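Local coordinates for protein myosin-I heavy chain (Dictyostelium discoideum, PDB 5EJR) that is an actin-based motor with ATPase activity that acts in early phagocytosis and adhesion, here represented by its C-terminal MyTH4-FERM tail region, at residues T40-K46 against R113-P119; I71-M75 against A86-I90; L424-Q428 against F489-E493; R215-Q219 against L322-Q326. All coordinates share one frame; numbering follows the deposited sequence.

Interaction 1: T40-K46 against R113-P119; sequences TAFYFNK and RQTNKNP
Phe44 lies against Gln114 and Asn118, where the type I turn and loop after helix 104-113 of the MyTH4 helical domain meet a 3-10 turn and the short extended piece after it, between helices 15-25 and 58-75. Phe44 CG stands anti to its own N (chi1 172°), which lays the ring along the loop. The Asn118 amide stacks on one face, its plane 18° from the ring, while its ND2 also bonds to Ser123 OG. The Pro119 and Phe44 side chains cross at about a right angle, with Pro119 CD 3.5 Å from Phe44 CE1. Gln114 bends at chi2 and turns its amide back to the chain. Its OE1 accepts Asn45 N at 3.2 Å on a lone pair, and its NE2 gives Asn45 O a weak bond. Phe44 N donates to Asn116 O at 2.9 Å.

The Arg113 chain is extended from CG to NE and runs alongside 41-45. Tyr43 O sits over the centre of its guanidinium, and Arg113 NH1 bonds to Ala41 O at 2.8 Å, from above the carbonyl plane. Arg113 NH2 donates to a water within bonding distance of Asn45 O. With a leucine here, Ala41 O and that water would probably each lose a donor. At the outer end Lys117 lies alongside Tyr43, with Lys117 CE 3.7 Å from Tyr43 CE1 over the rim of the ring face.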
loop_
_atom_site.group_PDB
_atom_site.type_symbol
_atom_site.label_atom_id
_atom_site.label_comp_id
_atom_site.label_asym_id
_atom_site.label_seq_id
_atom_site.Cartn_x
_atom_site.Cartn_y
_atom_site.Cartn_z
ATOM N N THR A 40 24.815 -28.859 -18.784
ATOM C CA THR A 40 24.469 -27.780 -19.733
ATOM C C THR A 40 23.109 -27.103 -19.410
ATOM O O THR A 40 22.809 -26.019 -19.933
ATOM C CB THR A 40 24.537 -28.267 -21.194
ATOM O OG1 THR A 40 23.523 -29.240 -21.429
ATOM C CG2 THR A 40 25.900 -28.825 -21.574
ATOM N N ALA A 41 22.297 -27.751 -18.544
ATOM C CA ALA A 41 21.002 -27.248 -18.106
ATOM C C ALA A 41 21.203 -26.068 -17.146
ATOM O O ALA A 41 20.307 -25.245 -17.020
ATOM C CB ALA A 41 20.209 -28.355 -17.426
ATOM N N PHE A 42 22.387 -25.985 -16.492
ATOM C CA PHE A 42 22.763 -24.906 -15.577
ATOM C C PHE A 42 23.321 -23.676 -16.307
ATOM O O PHE A 42 23.646 -22.681 -15.657
ATOM C CB PHE A 42 23.825 -25.402 -14.588
ATOM C CG PHE A 42 23.356 -26.393 -13.555
ATOM C CD1 PHE A 42 22.427 -26.026 -12.586
ATOM C CD2 PHE A 42 23.896 -27.671 -13.503
ATOM C CE1 PHE A 42 22.017 -26.934 -11.609
ATOM C CE2 PHE A 42 23.491 -28.576 -12.521
ATOM C CZ PHE A 42 22.559 -28.198 -11.579
ATOM N N TYR A 43 23.465 -23.750 -17.636
ATOM C CA TYR A 43 24.071 -22.672 -18.400
ATOM C C TYR A 43 23.075 -21.867 -19.207
ATOM O O TYR A 43 22.094 -22.421 -19.718
ATOM C CB TYR A 43 25.203 -23.211 -19.312
ATOM C CG TYR A 43 26.276 -24.036 -18.627
ATOM C CD1 TYR A 43 26.690 -23.742 -17.332
ATOM C CD2 TYR A 43 26.946 -25.048 -19.309
ATOM C CE1 TYR A 43 27.662 -24.506 -16.691
ATOM C CE2 TYR A 43 27.956 -25.789 -18.695
ATOM C CZ TYR A 43 28.306 -25.517 -17.380
ATOM O OH TYR A 43 29.294 -26.235 -16.751
ATOM N N PHE A 44 23.358 -20.555 -19.348
ATOM C CA PHE A 44 22.568 -19.597 -20.122
ATOM C C PHE A 44 22.390 -20.039 -21.579
ATOM O O PHE A 44 23.311 -20.584 -22.182
ATOM C CB PHE A 44 23.199 -18.181 -20.071
ATOM C CG PHE A 44 22.564 -17.158 -20.996
ATOM C CD1 PHE A 44 22.982 -17.030 -22.318
ATOM C CD2 PHE A 44 21.504 -16.367 -20.565
ATOM C CE1 PHE A 44 22.348 -16.136 -23.191
ATOM C CE2 PHE A 44 20.885 -15.459 -21.433
ATOM C CZ PHE A 44 21.308 -15.352 -22.740
ATOM N N ASN A 45 21.206 -19.779 -22.134
ATOM C CA ASN A 45 20.869 -20.015 -23.526
ATOM C C ASN A 45 19.904 -18.934 -23.966
ATOM O O ASN A 45 19.004 -18.561 -23.211
ATOM C CB ASN A 45 20.294 -21.412 -23.762
ATOM C CG ASN A 45 20.338 -21.832 -25.210
ATOM O OD1 ASN A 45 19.727 -21.210 -26.094
ATOM N ND2 ASN A 45 21.088 -22.887 -25.487
ATOM N N LYS A 46 20.108 -18.421 -25.186
ATOM C CA LYS A 46 19.315 -17.344 -25.784
ATOM C C LYS A 46 17.894 -17.767 -26.168
ATOM O O LYS A 46 17.053 -16.900 -26.403
ATOM C CB LYS A 46 20.038 -16.758 -27.023
ATOM C CG LYS A 46 21.384 -16.082 -26.742
ATOM C CD LYS A 46 21.245 -14.591 -26.419
ATOM C CE LYS A 46 22.585 -13.913 -26.264
ATOM N NZ LYS A 46 22.456 -12.556 -25.667
ATOM N N ARG A 113 20.414 -20.280 -13.624
ATOM C CA ARG A 113 20.909 -20.815 -14.906
ATOM C C ARG A 113 21.167 -19.664 -15.884
ATOM O O ARG A 113 22.198 -19.640 -16.554
ATOM C CB ARG A 113 19.886 -21.805 -15.499
ATOM C CG ARG A 113 19.987 -22.020 -17.009
ATOM C CD ARG A 113 18.645 -22.377 -17.600
ATOM N NE ARG A 113 18.626 -22.275 -19.053
ATOM C CZ ARG A 113 18.786 -23.306 -19.876
ATOM N NH1 ARG A 113 19.031 -24.517 -19.394
ATOM N NH2 ARG A 113 18.712 -23.134 -21.188
ATOM N N GLN A 114 20.256 -18.687 -15.933
ATOM C CA GLN A 114 20.402 -17.590 -16.875
ATOM C C GLN A 114 21.510 -16.578 -16.489
ATOM O O GLN A 114 21.913 -15.781 -17.333
ATOM C CB GLN A 114 19.053 -16.936 -17.132
ATOM C CG GLN A 114 18.103 -17.825 -17.958
ATOM C CD GLN A 114 18.565 -18.033 -19.388
ATOM O OE1 GLN A 114 19.277 -18.989 -19.718
ATOM N NE2 GLN A 114 18.185 -17.127 -20.263
ATOM N N THR A 115 22.066 -16.680 -15.271
ATOM C CA THR A 115 23.181 -15.821 -14.819
ATOM C C THR A 115 24.544 -16.495 -15.085
ATOM O O THR A 115 25.569 -15.818 -15.082
ATOM C CB THR A 115 23.085 -15.494 -13.311
ATOM O OG1 THR A 115 23.474 -16.626 -12.537
ATOM C CG2 THR A 115 21.720 -14.988 -12.885
ATOM N N ASN A 116 24.550 -17.827 -15.247
ATOM C CA ASN A 116 25.745 -18.646 -15.464
ATOM C C ASN A 116 26.106 -18.713 -16.953
ATOM O O ASN A 116 25.328 -19.240 -17.747
ATOM C CB ASN A 116 25.505 -20.049 -14.892
ATOM C CG ASN A 116 26.720 -20.774 -14.377
ATOM O OD1 ASN A 116 27.688 -20.181 -13.887
ATOM N ND2 ASN A 116 26.644 -22.093 -14.374
ATOM N N LYS A 117 27.281 -18.162 -17.324
ATOM C CA LYS A 117 27.839 -18.120 -18.688
ATOM C C LYS A 117 26.932 -17.347 -19.660
ATOM O O LYS A 117 26.590 -17.815 -20.749
ATOM C CB LYS A 117 28.226 -19.524 -19.219
ATOM C CG LYS A 117 29.245 -20.260 -18.343
ATOM C CD LYS A 117 29.676 -21.599 -18.952
ATOM C CE LYS A 117 30.473 -22.465 -17.996
ATOM N NZ LYS A 117 31.808 -21.891 -17.667
ATOM N N ASN A 118 26.562 -16.138 -19.242
ATOM C CA ASN A 118 25.744 -15.220 -20.007
ATOM C C ASN A 118 26.717 -14.311 -20.796
ATOM O O ASN A 118 27.612 -13.726 -20.183
ATOM C CB ASN A 118 24.878 -14.397 -19.034
ATOM C CG ASN A 118 23.755 -13.608 -19.652
ATOM O OD1 ASN A 118 23.832 -13.128 -20.783
ATOM N ND2 ASN A 118 22.678 -13.436 -18.894
ATOM N N PRO A 119 26.575 -14.159 -22.134
ATOM C CA PRO A 119 27.526 -13.304 -22.876
ATOM C C PRO A 119 27.377 -11.809 -22.588
ATOM O O PRO A 119 28.183 -11.011 -23.076
ATOM C CB PRO A 119 27.224 -13.628 -24.346
ATOM C CG PRO A 119 25.794 -14.053 -24.351
ATOM C CD PRO A 119 25.595 -14.786 -23.046
HETATM O O HOH W 1 17.517 -20.786 -22.146
HETATM O O HOH W 2 22.482 -11.886 -22.779
#

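Interaction 2: I71-M75 against A86-I90; sequences IMMWM and ASLVI
Trp74 and Ile90 meet because both side chains start anti to their backbone N: CG of Trp74 at chi1 166° and CG1 of Ile90 at chi1 -168°. These torsions carry the indole across to the second helix and set the isoleucine over it. Ile90 CD1 sits above the centre of the indole, 3.9 Å from the centroid of the six-membered ring, in a CH-pi contact. Ile90 CG2 touches the same ring further out, 3.7 Å from Trp74 CZ3.

The edge of the indole meets Ala86. Ala86 O lies near the ring plane, 3.2 Å from Trp74 CE3, and still accepts Ile90 N within its own helix. Ala86 CB packs on Trp74 CZ3 at 3.7 Å.

Val89 fills the other side of the contact. Its CG1 rests 3.9 Å from Met73 CB and also faces Trp74 CB. Its CG2 meets Met73 CE at 3.8 Å, because the methionine chain bends at chi3 and crosses the valine at about a right angle.

The contact is apolar and largely buried. The indole N-H is satisfied elsewhere, by Lys126 O. Helices 121-137 and 194-205 also pack on Trp74, through Leu130 and Ile197. The short helix axes approach to 9.0 Å at 149° between their directions. This is an antiparallel helix pair, joined by a short connection, in the helical bundle of the MyTH4 domain.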
loop_
_atom_site.group_PDB
_atom_site.type_symbol
_atom_site.label_atom_id
_atom_site.label_comp_id
_atom_site.label_asym_id
_atom_site.label_seq_id
_atom_site.Cartn_x
_atom_site.Cartn_y
_atom_site.Cartn_z
ATOM N N ILE A 71 11.244 -14.404 -17.224
ATOM C CA ILE A 71 12.590 -14.199 -16.675
ATOM C C ILE A 71 13.464 -13.557 -17.779
ATOM O O ILE A 71 14.107 -12.529 -17.548
ATOM C CB ILE A 71 13.158 -15.524 -16.101
ATOM C CG1 ILE A 71 12.412 -15.885 -14.799
ATOM C CG2 ILE A 71 14.675 -15.444 -15.874
ATOM C CD1 ILE A 71 12.896 -17.122 -14.022
ATOM N N MET A 72 13.378 -14.113 -19.007
ATOM C CA MET A 72 14.070 -13.623 -20.202
ATOM C C MET A 72 13.690 -12.180 -20.533
ATOM O O MET A 72 14.551 -11.399 -20.919
ATOM C CB MET A 72 13.803 -14.558 -21.391
ATOM C CG MET A 72 14.488 -15.908 -21.261
ATOM S SD MET A 72 14.390 -16.906 -22.779
ATOM C CE MET A 72 15.228 -15.823 -23.943
ATOM N N MET A 73 12.415 -11.817 -20.342
ATOM C CA MET A 73 11.895 -10.464 -20.550
ATOM C C MET A 73 12.477 -9.518 -19.513
ATOM O O MET A 73 12.811 -8.385 -19.840
ATOM C CB MET A 73 10.369 -10.459 -20.421
ATOM C CG MET A 73 9.661 -11.025 -21.613
ATOM S SD MET A 73 7.944 -11.426 -21.242
ATOM C CE MET A 73 7.230 -9.948 -21.535
ATOM N N TRP A 74 12.577 -9.977 -18.253
ATOM C CA TRP A 74 13.110 -9.173 -17.153
ATOM C C TRP A 74 14.601 -8.873 -17.384
ATOM O O TRP A 74 15.051 -7.733 -17.212
ATOM C CB TRP A 74 12.905 -9.894 -15.815
ATOM C CG TRP A 74 13.707 -9.288 -14.711
ATOM C CD1 TRP A 74 14.852 -9.782 -14.156
ATOM C CD2 TRP A 74 13.481 -8.011 -14.102
ATOM N NE1 TRP A 74 15.324 -8.916 -13.195
ATOM C CE2 TRP A 74 14.517 -7.806 -13.160
ATOM C CE3 TRP A 74 12.488 -7.024 -14.246
ATOM C CZ2 TRP A 74 14.578 -6.662 -12.352
ATOM C CZ3 TRP A 74 12.542 -5.897 -13.436
ATOM C CH2 TRP A 74 13.585 -5.718 -12.516
ATOM N N MET A 75 15.344 -9.916 -17.797
ATOM C CA MET A 75 16.774 -9.893 -18.086
ATOM C C MET A 75 17.131 -9.193 -19.401
ATOM O O MET A 75 18.303 -8.908 -19.628
ATOM C CB MET A 75 17.333 -11.314 -18.032
ATOM C CG MET A 75 17.351 -11.865 -16.629
ATOM S SD MET A 75 17.808 -13.602 -16.536
ATOM C CE MET A 75 19.608 -13.468 -16.890
ATOM N N ALA A 86 8.989 -3.880 -17.321
ATOM C CA ALA A 86 9.871 -4.721 -16.505
ATOM C C ALA A 86 9.328 -4.969 -15.078
ATOM O O ALA A 86 9.424 -6.099 -14.589
ATOM C CB ALA A 86 11.263 -4.114 -16.441
ATOM N N SER A 87 8.747 -3.925 -14.419
ATOM C CA SER A 87 8.198 -4.094 -13.065
ATOM C C SER A 87 7.010 -5.050 -13.073
ATOM O O SER A 87 6.931 -5.943 -12.227
ATOM C CB SER A 87 7.830 -2.753 -12.434
ATOM O OG SER A 87 6.846 -2.057 -13.178
ATOM N N LEU A 88 6.133 -4.895 -14.074
ATOM C CA LEU A 88 4.948 -5.726 -14.326
ATOM C C LEU A 88 5.365 -7.175 -14.613
ATOM O O LEU A 88 4.714 -8.102 -14.133
ATOM C CB LEU A 88 4.166 -5.149 -15.516
ATOM C CG LEU A 88 2.858 -4.389 -15.221
ATOM C CD1 LEU A 88 3.038 -3.311 -14.162
ATOM C CD2 LEU A 88 2.287 -3.769 -16.494
ATOM N N VAL A 89 6.507 -7.363 -15.315
ATOM C CA VAL A 89 7.024 -8.701 -15.655
ATOM C C VAL A 89 7.510 -9.432 -14.403
ATOM O O VAL A 89 7.083 -10.562 -14.164
ATOM C CB VAL A 89 8.074 -8.648 -16.803
ATOM C CG1 VAL A 89 8.852 -9.958 -16.915
ATOM C CG2 VAL A 89 7.405 -8.316 -18.130
ATOM N N ILE A 90 8.356 -8.785 -13.581
ATOM C CA ILE A 90 8.849 -9.398 -12.345
ATOM C C ILE A 90 7.699 -9.597 -11.322
ATOM O O ILE A 90 7.722 -10.586 -10.603
ATOM C CB ILE A 90 10.083 -8.650 -11.760
ATOM C CG1 ILE A 90 10.766 -9.476 -10.639
ATOM C CG2 ILE A 90 9.745 -7.221 -11.320
ATOM C CD1 ILE A 90 12.242 -9.024 -10.295
#

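Interaction 3: L424-Q428 against F489-E493; sequences LFNIQ and FTTDE
Glu493 OE1 is gripped by two waters that tie it to the backbone of Asn426. One water accepts Asn426 N and donates to Glu493 OE1, each at 2.7 Å. The second donates to Glu493 OE1 and to Asn426 O, each at 2.6 Å, and takes a bond from Thr491 OG1. That hydroxyl also accepts Glu493 N at 3.0 Å, closing an ST turn just before helix 494-505.

The waters fill in where the two chains diverge. Direct pairing is confined to one antiparallel hydrogen-bonded pair, Gln428 with Thr490. Gln428 N gives Thr490 O a bond of 3.0 Å, and the return bond is weak. Beside it, Ile427 CG2 packs on Phe489 CB at 4.1 Å and on Thr491. The other carboxylate oxygen, Glu493 OE2, meets the edge of the Phe425 ring, 3.4 Å from CD1, with the two planes 68° apart.

The contact joins the edge strands of the two sheets in the PTB-like lobe of the FERM domain, next to its C-terminal helix. Glu493 holds the N-cap position of that helix, but its carboxylate turns to the waters and the Phe425 edge. The two water donors would probably favour its charged form.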
loop_
_atom_site.group_PDB
_atom_site.type_symbol
_atom_site.label_atom_id
_atom_site.label_comp_id
_atom_site.label_asym_id
_atom_site.label_seq_id
_atom_site.Cartn_x
_atom_site.Cartn_y
_atom_site.Cartn_z
ATOM N N LEU A 424 -15.238 6.163 6.708
ATOM C CA LEU A 424 -16.207 5.620 5.738
ATOM C C LEU A 424 -15.629 4.593 4.788
ATOM O O LEU A 424 -14.509 4.738 4.325
ATOM C CB LEU A 424 -16.898 6.754 4.935
ATOM C CG LEU A 424 -17.477 7.932 5.724
ATOM C CD1 LEU A 424 -17.877 9.075 4.783
ATOM C CD2 LEU A 424 -18.650 7.525 6.535
ATOM N N PHE A 425 -16.385 3.528 4.533
ATOM C CA PHE A 425 -15.966 2.476 3.605
ATOM C C PHE A 425 -17.118 2.233 2.632
ATOM O O PHE A 425 -18.257 2.112 3.067
ATOM C CB PHE A 425 -15.670 1.153 4.372
ATOM C CG PHE A 425 -14.528 1.226 5.359
ATOM C CD1 PHE A 425 -13.212 1.060 4.939
ATOM C CD2 PHE A 425 -14.765 1.505 6.701
ATOM C CE1 PHE A 425 -12.154 1.155 5.846
ATOM C CE2 PHE A 425 -13.710 1.582 7.612
ATOM C CZ PHE A 425 -12.410 1.422 7.179
ATOM N N ASN A 426 -16.844 2.145 1.331
ATOM C CA ASN A 426 -17.904 1.826 0.351
ATOM C C ASN A 426 -18.314 0.372 0.477
ATOM O O ASN A 426 -17.459 -0.505 0.429
ATOM C CB ASN A 426 -17.452 2.113 -1.093
ATOM C CG ASN A 426 -17.071 3.548 -1.361
ATOM O OD1 ASN A 426 -16.049 3.835 -1.979
ATOM N ND2 ASN A 426 -17.865 4.480 -0.882
ATOM N N ILE A 427 -19.608 0.118 0.701
ATOM C CA ILE A 427 -20.129 -1.252 0.812
ATOM C C ILE A 427 -21.238 -1.502 -0.199
ATOM O O ILE A 427 -21.932 -0.562 -0.597
ATOM C CB ILE A 427 -20.566 -1.677 2.247
ATOM C CG1 ILE A 427 -21.688 -0.770 2.805
ATOM C CG2 ILE A 427 -19.379 -1.789 3.204
ATOM C CD1 ILE A 427 -22.927 -1.470 3.003
ATOM N N GLN A 428 -21.432 -2.784 -0.555
ATOM C CA GLN A 428 -22.493 -3.244 -1.453
ATOM C C GLN A 428 -23.506 -4.030 -0.626
ATOM O O GLN A 428 -23.127 -4.871 0.190
ATOM C CB GLN A 428 -21.924 -4.093 -2.603
ATOM C CG GLN A 428 -20.987 -3.330 -3.536
ATOM C CD GLN A 428 -21.691 -2.710 -4.720
ATOM O OE1 GLN A 428 -22.598 -3.296 -5.331
ATOM N NE2 GLN A 428 -21.234 -1.533 -5.120
ATOM N N PHE A 489 -21.772 -7.265 5.410
ATOM C CA PHE A 489 -21.608 -6.186 4.432
ATOM C C PHE A 489 -20.564 -6.575 3.406
ATOM O O PHE A 489 -19.500 -7.085 3.766
ATOM C CB PHE A 489 -21.197 -4.879 5.140
ATOM C CG PHE A 489 -21.841 -4.642 6.487
ATOM C CD1 PHE A 489 -23.068 -4.002 6.586
ATOM C CD2 PHE A 489 -21.222 -5.065 7.659
ATOM C CE1 PHE A 489 -23.655 -3.771 7.838
ATOM C CE2 PHE A 489 -21.812 -4.843 8.908
ATOM C CZ PHE A 489 -23.017 -4.185 8.989
ATOM N N THR A 490 -20.865 -6.352 2.129
ATOM C CA THR A 490 -19.966 -6.719 1.032
ATOM C C THR A 490 -18.935 -5.650 0.839
ATOM O O THR A 490 -19.287 -4.500 0.574
ATOM C CB THR A 490 -20.784 -7.078 -0.234
ATOM O OG1 THR A 490 -21.626 -8.192 0.081
ATOM C CG2 THR A 490 -19.913 -7.381 -1.452
ATOM N N THR A 491 -17.646 -6.038 0.978
ATOM C CA THR A 491 -16.469 -5.172 0.888
ATOM C C THR A 491 -15.208 -6.015 0.902
ATOM O O THR A 491 -15.129 -6.977 1.678
ATOM C CB THR A 491 -16.411 -4.147 2.084
ATOM O OG1 THR A 491 -15.115 -3.558 2.140
ATOM C CG2 THR A 491 -16.712 -4.774 3.458
ATOM N N ASP A 492 -14.176 -5.584 0.153
ATOM C CA ASP A 492 -12.881 -6.274 0.165
ATOM C C ASP A 492 -11.893 -5.583 1.120
ATOM O O ASP A 492 -10.717 -5.945 1.146
ATOM C CB ASP A 492 -12.284 -6.318 -1.256
ATOM C CG ASP A 492 -11.993 -4.946 -1.869
ATOM O OD1 ASP A 492 -12.460 -3.922 -1.304
ATOM O OD2 ASP A 492 -11.310 -4.898 -2.920
ATOM N N GLU A 493 -12.350 -4.575 1.890
ATOM C CA GLU A 493 -11.432 -3.852 2.760
ATOM C C GLU A 493 -11.345 -4.427 4.183
ATOM O O GLU A 493 -11.186 -3.670 5.150
ATOM C CB GLU A 493 -11.765 -2.355 2.777
ATOM C CG GLU A 493 -11.477 -1.649 1.462
ATOM C CD GLU A 493 -11.893 -0.186 1.512
ATOM O OE1 GLU A 493 -12.942 0.140 0.917
ATOM O OE2 GLU A 493 -11.223 0.620 2.198
HETATM O O HOH W 3 -14.217 2.550 0.646
HETATM O O HOH W 4 -15.003 -1.436 0.542
#

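Interaction 4: R215-Q219 against L322-Q326; sequences RFIDQ and LTYCQ. With EDO (1,2-ethanediol), chain H.
The Phe216 ring meets Leu322 at a slant, with Phe216 CD2 4.0 Å from Leu322 CD1, and stacks on Tyr243. Phe216 opens a type I turn between strands 211-215 and 221-225 of the ubiquitin-like FERM lobe. Leu322 belongs to helix 317-332 of the helical middle lobe, so the contact joins the two lobes.

Ile217, next in the turn, reaches furthest onto the helix. Its CG1 stands anti to the backbone N (chi1 -166°) and rests 3.7 Å from Gln326 CA. Its CG2 takes the other side, 3.8 Å from Leu322 CD2. It also lies near the sulfur of Cys325, a contact made doubtful by that residue's two conformers. Ile217 thus spans one turn of helix, from Leu322 to Gln326. A glycine in its place would probably open a gap between turn and helix, leaving Leu322 CD2 and the Gln326 backbone without this apolar partner.

Asp218 OD1 bonds to Ser220 OG and OD2 to Tyr243 OH, which probably steadies the turn. The flat amide of Gln326 serves other partners. Its OE1 accepts Arg296 N from strand 290-296. Its NE2 donates to O2 of a 1,2-ethanediol, probably from the crystallisation liquor, at 2.9 Å and 159°.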
loop_
_atom_site.group_PDB
_atom_site.type_symbol
_atom_site.label_atom_id
_atom_site.label_comp_id
_atom_site.label_asym_id
_atom_site.label_seq_id
_atom_site.Cartn_x
_atom_site.Cartn_y
_atom_site.Cartn_z
ATOM N N ARG A 215 2.501 13.224 1.680
ATOM C CA ARG A 215 1.862 14.531 1.744
ATOM C C ARG A 215 1.018 14.693 2.994
ATOM O O ARG A 215 0.553 13.702 3.577
ATOM C CB ARG A 215 1.018 14.788 0.498
ATOM C CG ARG A 215 1.810 14.686 -0.799
ATOM C CD ARG A 215 1.114 15.407 -1.922
ATOM N NE ARG A 215 1.388 14.783 -3.214
ATOM C CZ ARG A 215 0.811 15.141 -4.358
ATOM N NH1 ARG A 215 -0.067 16.138 -4.384
ATOM N NH2 ARG A 215 1.111 14.510 -5.485
ATOM N N PHE A 216 0.827 15.951 3.413
ATOM C CA PHE A 216 -0.036 16.315 4.531
ATOM C C PHE A 216 -1.145 17.157 3.930
ATOM O O PHE A 216 -1.045 17.549 2.773
ATOM C CB PHE A 216 0.729 17.076 5.629
ATOM C CG PHE A 216 1.574 16.168 6.486
ATOM C CD1 PHE A 216 2.815 15.716 6.040
ATOM C CD2 PHE A 216 1.147 15.784 7.754
ATOM C CE1 PHE A 216 3.587 14.844 6.830
ATOM C CE2 PHE A 216 1.926 14.927 8.546
ATOM C CZ PHE A 216 3.131 14.451 8.070
ATOM N N ILE A 217 -2.200 17.416 4.698
ATOM C CA ILE A 217 -3.381 18.174 4.277
ATOM C C ILE A 217 -3.044 19.615 3.798
ATOM O O ILE A 217 -3.757 20.149 2.954
ATOM C CB ILE A 217 -4.454 18.140 5.419
ATOM C CG1 ILE A 217 -5.853 18.616 4.940
ATOM C CG2 ILE A 217 -3.994 18.889 6.667
ATOM C CD1 ILE A 217 -6.672 17.558 4.226
ATOM N N ASP A 218 -1.958 20.216 4.312
ATOM C CA ASP A 218 -1.562 21.579 3.939
ATOM C C ASP A 218 -0.808 21.618 2.603
ATOM O O ASP A 218 -0.416 22.696 2.152
ATOM C CB ASP A 218 -0.781 22.274 5.085
ATOM C CG ASP A 218 0.593 21.709 5.446
ATOM O OD1 ASP A 218 0.958 20.636 4.921
ATOM O OD2 ASP A 218 1.281 22.321 6.285
ATOM N N GLN A 219 -0.633 20.429 1.970
ATOM C CA GLN A 219 0.050 20.182 0.693
ATOM C C GLN A 219 1.580 20.137 0.858
ATOM O O GLN A 219 2.300 19.922 -0.122
ATOM C CB GLN A 219 -0.401 21.147 -0.427
ATOM C CG GLN A 219 -1.870 21.024 -0.801
ATOM C CD GLN A 219 -2.311 22.175 -1.671
ATOM O OE1 GLN A 219 -2.827 23.190 -1.185
ATOM N NE2 GLN A 219 -2.106 22.056 -2.979
ATOM N N LEU A 322 -3.352 20.546 12.147
ATOM C CA LEU A 322 -3.629 19.584 11.088
ATOM C C LEU A 322 -5.080 19.173 11.096
ATOM O O LEU A 322 -5.664 18.981 10.032
ATOM C CB LEU A 322 -2.743 18.361 11.171
ATOM C CG LEU A 322 -1.302 18.540 10.752
ATOM C CD1 LEU A 322 -0.509 17.281 11.087
ATOM C CD2 LEU A 322 -1.178 18.884 9.240
ATOM N N THR A 323 -5.670 19.074 12.300
ATOM C CA THR A 323 -7.087 18.735 12.454
ATOM C C THR A 323 -7.964 19.828 11.890
ATOM O O THR A 323 -8.891 19.520 11.137
ATOM C CB THR A 323 -7.416 18.427 13.919
ATOM O OG1 THR A 323 -6.575 17.352 14.332
ATOM C CG2 THR A 323 -8.885 18.027 14.107
ATOM N N TYR A 324 -7.712 21.089 12.300
ATOM C CA TYR A 324 -8.493 22.226 11.832
ATOM C C TYR A 324 -8.431 22.276 10.289
ATOM O O TYR A 324 -9.470 22.357 9.646
ATOM C CB TYR A 324 -7.993 23.552 12.471
ATOM C CG TYR A 324 -8.468 24.758 11.683
ATOM C CD1 TYR A 324 -9.820 25.093 11.630
ATOM C CD2 TYR A 324 -7.577 25.513 10.927
ATOM C CE1 TYR A 324 -10.265 26.170 10.874
ATOM C CE2 TYR A 324 -8.019 26.568 10.133
ATOM C CZ TYR A 324 -9.367 26.871 10.087
ATOM O OH TYR A 324 -9.783 27.935 9.342
ATOM N N CYS A 325 -7.207 22.227 9.734
ATOM C CA CYS A 325 -6.894 22.220 8.307
ATOM C C CYS A 325 -7.676 21.110 7.568
ATOM O O CYS A 325 -8.229 21.368 6.505
ATOM C CB CYS A 325 -5.385 22.087 8.110
ATOM S SG CYS A 325 -4.835 22.147 6.385
ATOM N N GLN A 326 -7.773 19.902 8.163
ATOM C CA GLN A 326 -8.479 18.748 7.564
ATOM C C GLN A 326 -9.993 18.968 7.537
ATOM O O GLN A 326 -10.609 18.703 6.515
ATOM C CB GLN A 326 -8.134 17.438 8.297
ATOM C CG GLN A 326 -8.818 16.220 7.706
ATOM C CD GLN A 326 -8.317 14.968 8.366
ATOM O OE1 GLN A 326 -7.123 14.759 8.504
ATOM N NE2 GLN A 326 -9.219 14.134 8.814
HETATM C C1 EDO H . -14.148 14.662 10.533
HETATM O O1 EDO H . -14.657 13.512 9.894
HETATM C C2 EDO H . -12.625 14.947 10.342
HETATM O O2 EDO H . -12.063 14.522 9.114
#

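In the fold
Along the chain, interactions 1 and 2 come first, then interaction 4, then interaction 3. Interaction 2 is nested inside the loop closed by interaction 1, and their centres are about 17 Å apart. The two touch: Met75 CE packs on Gln114 O, and Met72 CE on Lys46 O. Both contacts belong to the MyTH4 half. Interactions 3 and 4 lie in the FERM half, centres about 26 Å apart, without touching. Interaction 4 joins the ubiquitin-like and middle lobes, and interaction 3 lies within the PTB-like lobe. Interactions 1 and 4 are about 54 Å apart by their centres. Ser87, in interaction 2, bonds to Glu282 of helix 274-283, which links the two halves of the elongated tail module.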